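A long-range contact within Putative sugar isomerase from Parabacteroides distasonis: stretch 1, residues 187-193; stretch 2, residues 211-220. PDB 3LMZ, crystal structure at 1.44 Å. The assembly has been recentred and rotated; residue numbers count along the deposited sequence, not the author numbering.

Stretch 1 187-193: DMHIKDV
Stretch 2 (211-220) DFPALIRMMR

This contact packs a strand and the residues just after it against a helix. Residues 187-190 are the end of a strand that begins earlier in the chain, with phi/psi -157/165 at Asp187, -148/137 at Met188, -102/123 at His189 and -96/141 at Ile190. Lys191 follows at -176/166 and Asp192 at -122/157. Residues 212-220 are helical and the helix continues beyond them, with phi near -65° and psi near -40°. The two axes run nearly antiparallel, at 165° between their N-to-C directions, and approach to 12.5 Å. The nearest CA pairs agree with this direction. Met188 CA lies 10.8 Å from Met219 CA, and Asp192 CA lies 9.1 Å from Asp211 CA. The stretches bury 260 Å² between them, both sides summed. No hydrogen bond crosses the contact, which is mainly apolar.

Phe212 covers the most surface. It is the first helical residue, and its CA-to-CB bond points toward stretch 1. Its chi1 is -76° (m) and its chi2 is -73°. Three residues of stretch 1 meet the edge of its ring, near the ring plane. Ile190 CB is 4.3 Å from Phe212 CE1. Lys191 O is 3.3 Å from Phe212 CZ. Asp192 OD2 is 3.9 Å from Phe212 CE2; Asp192 has chi1 -147°, between wells, and chi2 -16°. The ring edge thus faces two oxygen atoms as well as an aliphatic carbon. Aromatic C-H groups carry a slight positive charge, so an edge approach suits an oxygen. Lys191 O has no hydrogen-bond partner anywhere in the model, whereas Asp192 OD2 is hydrogen-bonded elsewhere in the structure.

Met188 is the second large contributor. It is a selenomethionine, and its CA-to-CB bond points toward the helix. Its side chain is extended through chi1 (-167°, t) and chi2 (-179°, t), then turns at chi3 (-59°, m). Met188 SE lies 4.0 Å from Leu215 CD2. Met219, also a selenomethionine, has its CA-to-CB bond toward the strand, with chi1 -68° (m), chi2 -174° (t) and chi3 -74° (m). Each side chain covers part of the gap, and the two meet at Met188 CE and Met219 SE, 3.7 Å apart.

Leu215 lies between Phe212 and Met219 in the helix and touches both Met188 and Ile190. Its rotamer is t for chi1 (-175°) and p for chi2 (69°). Leu215 CD2 is 4.3 Å from Ile190 CG2. Ile190 has chi1 55° (p) and chi2 166° (t), and its CA-to-CB bond points toward the helix. Met188 and Ile190 are two apart in the strand, so they share a face; the intervening His189 is out of reach. On the helix, Phe212, Leu215 and Met219 follow three- and four-residue steps, which also place them on one face.

Each stretch also has internal bonds. Asp211 is the N-cap of the helix, with chi1 -170° (t), and its CA-to-CB bond points away from stretch 1. Asp211 OD1 accepts from Ala214 N at 3.1 Å. The first backbone helix bond runs from Leu215 N to Asp211 O, at 3.0 Å. In stretch 1, Val193 N donates to Asp192 OD1 at 2.9 Å.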

ATOM      1  N   ASP A 187      11.773  14.374  14.877  1.00 14.23           N
ATOM      2  CA  ASP A 187      10.574  13.630  14.451  1.00 12.55           C
ATOM      3  C   ASP A 187      10.338  13.974  12.997  1.00 13.33           C
ATOM      4  O   ASP A 187      10.905  14.939  12.454  1.00 12.54           O
ATOM      5  CB  ASP A 187       9.367  14.016  15.305  1.00 14.36           C
ATOM      6  CG  ASP A 187       8.152  13.122  15.114  1.00 14.88           C
ATOM      7  OD1 ASP A 187       8.301  11.920  15.350  1.00 15.44           O
ATOM      8  OD2 ASP A 187       7.087  13.682  14.916  1.00 18.13           O
HETATM    9  N   MSE A 188       9.496  13.183  12.328  1.00 13.34           N
HETATM   10  CA  MSE A 188       9.227  13.443  10.932  1.00 14.42           C
HETATM   11  C   MSE A 188       7.788  13.010  10.661  1.00 12.73           C
HETATM   12  O   MSE A 188       7.379  11.940  11.103  1.00 15.28           O
HETATM   13  CB  MSE A 188      10.131  12.605  10.041  1.00 13.36           C
HETATM   14  CG  MSE A 188      10.146  13.020   8.589  1.00 19.24           C
HETATM   15 SE   MSE A 188      11.310  11.861   7.512  0.75 17.91          SE
HETATM   16  CE  MSE A 188      12.953  12.317   8.624  1.00 11.90           C
ATOM     17  N   HIS A 189       7.074  13.850   9.900  1.00 12.94           N
ATOM     18  CA  HIS A 189       5.800  13.449   9.283  1.00 14.40           C
ATOM     19  C   HIS A 189       6.095  13.157   7.821  1.00 12.88           C
ATOM     20  O   HIS A 189       6.505  14.059   7.044  1.00 14.39           O
ATOM     21  CB  HIS A 189       4.739  14.551   9.457  1.00 16.82           C
ATOM     22  CG  HIS A 189       4.248  14.686  10.865  1.00 15.25           C
ATOM     23  ND1 HIS A 189       3.223  15.534  11.230  1.00 16.89           N
ATOM     24  CD2 HIS A 189       4.590  14.001  11.984  1.00 18.34           C
ATOM     25  CE1 HIS A 189       2.989  15.390  12.531  1.00 17.21           C
ATOM     26  NE2 HIS A 189       3.798  14.465  13.013  1.00 20.02           N
ATOM     27  N   ILE A 190       5.760  11.927   7.426  1.00 13.24           N
ATOM     28  CA  ILE A 190       5.791  11.490   6.026  1.00 14.48           C
ATOM     29  C   ILE A 190       4.400  11.644   5.468  1.00 14.03           C
ATOM     30  O   ILE A 190       3.405  11.443   6.181  1.00 13.89           O
ATOM     31  CB  ILE A 190       6.373  10.066   5.836  1.00 14.09           C
ATOM     32  CG1 ILE A 190       5.644   9.030   6.691  1.00 14.87           C
ATOM     33  CG2 ILE A 190       7.889  10.067   6.189  1.00 16.15           C
ATOM     34  CD1 ILE A 190       5.960   7.627   6.286  1.00 14.73           C
ATOM     35  N   LYS A 191       4.336  12.079   4.211  1.00 13.44           N
ATOM     36  CA  LYS A 191       3.099  12.321   3.464  1.00 15.34           C
ATOM     37  C   LYS A 191       3.579  12.691   2.065  1.00 13.83           C
ATOM     38  O   LYS A 191       4.796  12.931   1.848  1.00 15.54           O
ATOM     39  CB  LYS A 191       2.272  13.483   4.073  1.00 15.89           C
ATOM     40  CG  LYS A 191       3.076  14.788   4.214  1.00 15.63           C
ATOM     41  CD  LYS A 191       2.279  15.920   4.864  1.00 14.67           C
ATOM     42  CE  LYS A 191       1.954  15.630   6.307  1.00 15.65           C
ATOM     43  NZ  LYS A 191       1.405  16.903   6.987  1.00 15.04           N
ATOM     44  N   ASP A 192       2.637  12.662   1.139  1.00 13.47           N
ATOM     45  CA  ASP A 192       2.927  13.077  -0.204  1.00 11.95           C
ATOM     46  C   ASP A 192       2.015  14.219  -0.652  1.00 11.83           C
ATOM     47  O   ASP A 192       0.926  14.392  -0.125  1.00 13.34           O
ATOM     48  CB  ASP A 192       2.793  11.890  -1.169  1.00 11.56           C
ATOM     49  CG  ASP A 192       3.782  11.930  -2.363  1.00 13.82           C
ATOM     50  OD1 ASP A 192       4.384  13.021  -2.644  1.00 15.05           O
ATOM     51  OD2 ASP A 192       3.873  10.845  -3.087  1.00 13.64           O
ATOM     52  N   VAL A 193       2.451  14.977  -1.631  1.00 11.91           N
ATOM     53  CA  VAL A 193       1.763  16.178  -2.136  1.00 13.04           C
ATOM     54  C   VAL A 193       1.821  16.216  -3.657  1.00 13.23           C
ATOM     55  O   VAL A 193       2.768  15.707  -4.263  1.00 13.75           O
ATOM     56  CB  VAL A 193       2.403  17.476  -1.484  1.00 12.59           C
ATOM     57  CG1 VAL A 193       2.089  17.484   0.037  1.00 16.03           C
ATOM     58  CG2 VAL A 193       3.915  17.621  -1.820  1.00 14.73           C
ATOM     59  N   ASP A 211      10.301  12.715  -3.108  1.00 13.05           N
ATOM     60  CA  ASP A 211      11.259  11.694  -3.513  1.00 13.68           C
ATOM     61  C   ASP A 211      11.568  10.797  -2.307  1.00 12.69           C
ATOM     62  O   ASP A 211      12.484  11.038  -1.521  1.00 14.07           O
ATOM     63  CB  ASP A 211      12.518  12.376  -3.999  1.00 13.00           C
ATOM     64  CG  ASP A 211      13.509  11.432  -4.682  1.00 14.42           C
ATOM     65  OD1 ASP A 211      13.431  10.204  -4.485  1.00 13.56           O
ATOM     66  OD2 ASP A 211      14.368  11.983  -5.426  1.00 18.13           O
ATOM     67  N   PHE A 212      10.776   9.753  -2.166  1.00 13.49           N
ATOM     68  CA  PHE A 212      10.959   8.861  -1.051  1.00 12.46           C
ATOM     69  C   PHE A 212      12.275   8.067  -1.072  1.00 14.90           C
ATOM     70  O   PHE A 212      12.917   7.918  -0.020  1.00 14.31           O
ATOM     71  CB  PHE A 212       9.700   7.967  -0.843  1.00 15.15           C
ATOM     72  CG  PHE A 212       8.555   8.712  -0.196  1.00 15.00           C
ATOM     73  CD1 PHE A 212       8.616   9.041   1.152  1.00 18.91           C
ATOM     74  CD2 PHE A 212       7.521   9.240  -0.962  1.00 16.40           C
ATOM     75  CE1 PHE A 212       7.579   9.831   1.725  1.00 15.89           C
ATOM     76  CE2 PHE A 212       6.500   9.974  -0.387  1.00 17.96           C
ATOM     77  CZ  PHE A 212       6.545  10.303   0.910  1.00 19.55           C
ATOM     78  N   PRO A 213      12.686   7.518  -2.255  1.00 12.70           N
ATOM     79  CA  PRO A 213      13.956   6.884  -2.268  1.00 13.90           C
ATOM     80  C   PRO A 213      15.095   7.794  -1.764  1.00 14.28           C
ATOM     81  O   PRO A 213      15.946   7.366  -0.998  1.00 13.73           O
ATOM     82  CB  PRO A 213      14.100   6.477  -3.734  1.00 14.34           C
ATOM     83  CG  PRO A 213      12.763   6.212  -4.166  1.00 15.40           C
ATOM     84  CD  PRO A 213      11.923   7.274  -3.484  1.00 15.12           C
ATOM     85  N   ALA A 214      15.103   9.048  -2.209  1.00 16.21           N
ATOM     86  CA  ALA A 214      16.115   9.979  -1.777  1.00 12.94           C
ATOM     87  C   ALA A 214      16.063  10.242  -0.265  1.00 13.66           C
ATOM     88  O   ALA A 214      17.114  10.361   0.397  1.00 14.78           O
ATOM     89  CB  ALA A 214      16.035  11.292  -2.596  1.00 14.55           C
ATOM     90  N   LEU A 215      14.845  10.330   0.244  1.00 15.92           N
ATOM     91  CA  LEU A 215      14.605  10.549   1.657  1.00 14.05           C
ATOM     92  C   LEU A 215      15.173   9.355   2.457  1.00 13.71           C
ATOM     93  O   LEU A 215      15.912   9.520   3.434  1.00 14.52           O
ATOM     94  CB  LEU A 215      13.108  10.797   1.891  1.00 13.23           C
ATOM     95  CG  LEU A 215      12.704  11.164   3.295  1.00 14.24           C
ATOM     96  CD1 LEU A 215      13.230  12.602   3.681  1.00 18.80           C
ATOM     97  CD2 LEU A 215      11.168  11.030   3.579  1.00 19.12           C
ATOM     98  N   ILE A 216      14.865   8.157   2.005  1.00 14.95           N
ATOM     99  CA  ILE A 216      15.352   6.954   2.682  1.00 13.13           C
ATOM    100  C   ILE A 216      16.884   6.856   2.658  1.00 14.07           C
ATOM    101  O   ILE A 216      17.514   6.587   3.680  1.00 16.94           O
ATOM    102  CB  ILE A 216      14.755   5.729   2.023  1.00 16.20           C
ATOM    103  CG1 ILE A 216      13.275   5.645   2.406  1.00 22.67           C
ATOM    104  CG2 ILE A 216      15.573   4.446   2.321  1.00 16.74           C
ATOM    105  CD1 ILE A 216      13.002   5.137   3.727  1.00 35.38           C
ATOM    106  N   ARG A 217      17.502   7.151   1.513  1.00 14.53           N
ATOM    107  CA  ARG A 217      18.939   7.136   1.453  1.00 14.02           C
ATOM    108  C   ARG A 217      19.537   8.185   2.378  1.00 15.86           C
ATOM    109  O   ARG A 217      20.563   7.947   3.022  1.00 15.39           O
ATOM    110  CB  ARG A 217      19.427   7.358   0.017  1.00 15.43           C
ATOM    111  CG  ARG A 217      19.231   6.198  -0.904  1.00 16.55           C
ATOM    112  CD  ARG A 217      19.843   6.489  -2.288  1.00 16.27           C
ATOM    113  NE  ARG A 217      19.122   5.703  -3.270  1.00 35.81           N
ATOM    114  CZ  ARG A 217      18.197   6.181  -4.106  1.00 32.75           C
ATOM    115  NH1 ARG A 217      17.916   7.493  -4.193  1.00 30.51           N
ATOM    116  NH2 ARG A 217      17.608   5.333  -4.930  1.00 41.45           N
HETATM  117  N   MSE A 218      18.911   9.358   2.442  1.00 14.57           N
HETATM  118  CA  MSE A 218      19.425  10.421   3.280  1.00 13.40           C
HETATM  119  C   MSE A 218      19.308  10.111   4.765  1.00 13.64           C
HETATM  120  O   MSE A 218      20.180  10.477   5.583  1.00 15.25           O
HETATM  121  CB  MSE A 218      18.763  11.781   2.961  1.00 12.11           C
HETATM  122  CG  MSE A 218      19.420  12.948   3.689  1.00 14.12           C
HETATM  123 SE   MSE A 218      21.312  13.158   3.395  0.75 17.87          SE
HETATM  124  CE  MSE A 218      21.281  13.616   1.511  1.00 19.59           C
HETATM  125  N   MSE A 219      18.243   9.435   5.135  1.00 13.51           N
HETATM  126  CA  MSE A 219      18.077   9.053   6.544  1.00 13.96           C
HETATM  127  C   MSE A 219      19.151   8.078   6.983  1.00 15.16           C
HETATM  128  O   MSE A 219      19.610   8.123   8.117  1.00 14.01           O
HETATM  129  CB  MSE A 219      16.674   8.518   6.857  1.00 13.40           C
HETATM  130  CG  MSE A 219      15.568   9.581   6.753  1.00 11.18           C
HETATM  131 SE   MSE A 219      13.823   8.985   7.325  0.75 15.78          SE
HETATM  132  CE  MSE A 219      13.477   7.882   5.773  1.00 17.27           C
ATOM    133  N   ARG A 220      19.511   7.190   6.059  1.00 14.64           N
ATOM    134  CA  ARG A 220      20.648   6.291   6.303  1.00 12.58           C
ATOM    135  C   ARG A 220      21.946   7.105   6.406  1.00 16.54           C
ATOM    136  O   ARG A 220      22.743   6.905   7.310  1.00 17.90           O
ATOM    137  CB  ARG A 220      20.754   5.255   5.203  1.00 14.90           C
ATOM    138  CG  ARG A 220      19.656   4.242   5.166  1.00 14.30           C
ATOM    139  CD  ARG A 220      19.738   3.393   3.915  1.00 16.92           C
ATOM    140  NE  ARG A 220      18.522   2.600   3.756  1.00 16.18           N
ATOM    141  CZ  ARG A 220      18.196   2.016   2.625  1.00 17.15           C
ATOM    142  NH1 ARG A 220      19.024   2.125   1.587  1.00 21.43           N
ATOM    143  NH2 ARG A 220      17.056   1.315   2.542  1.00 16.81           N
TER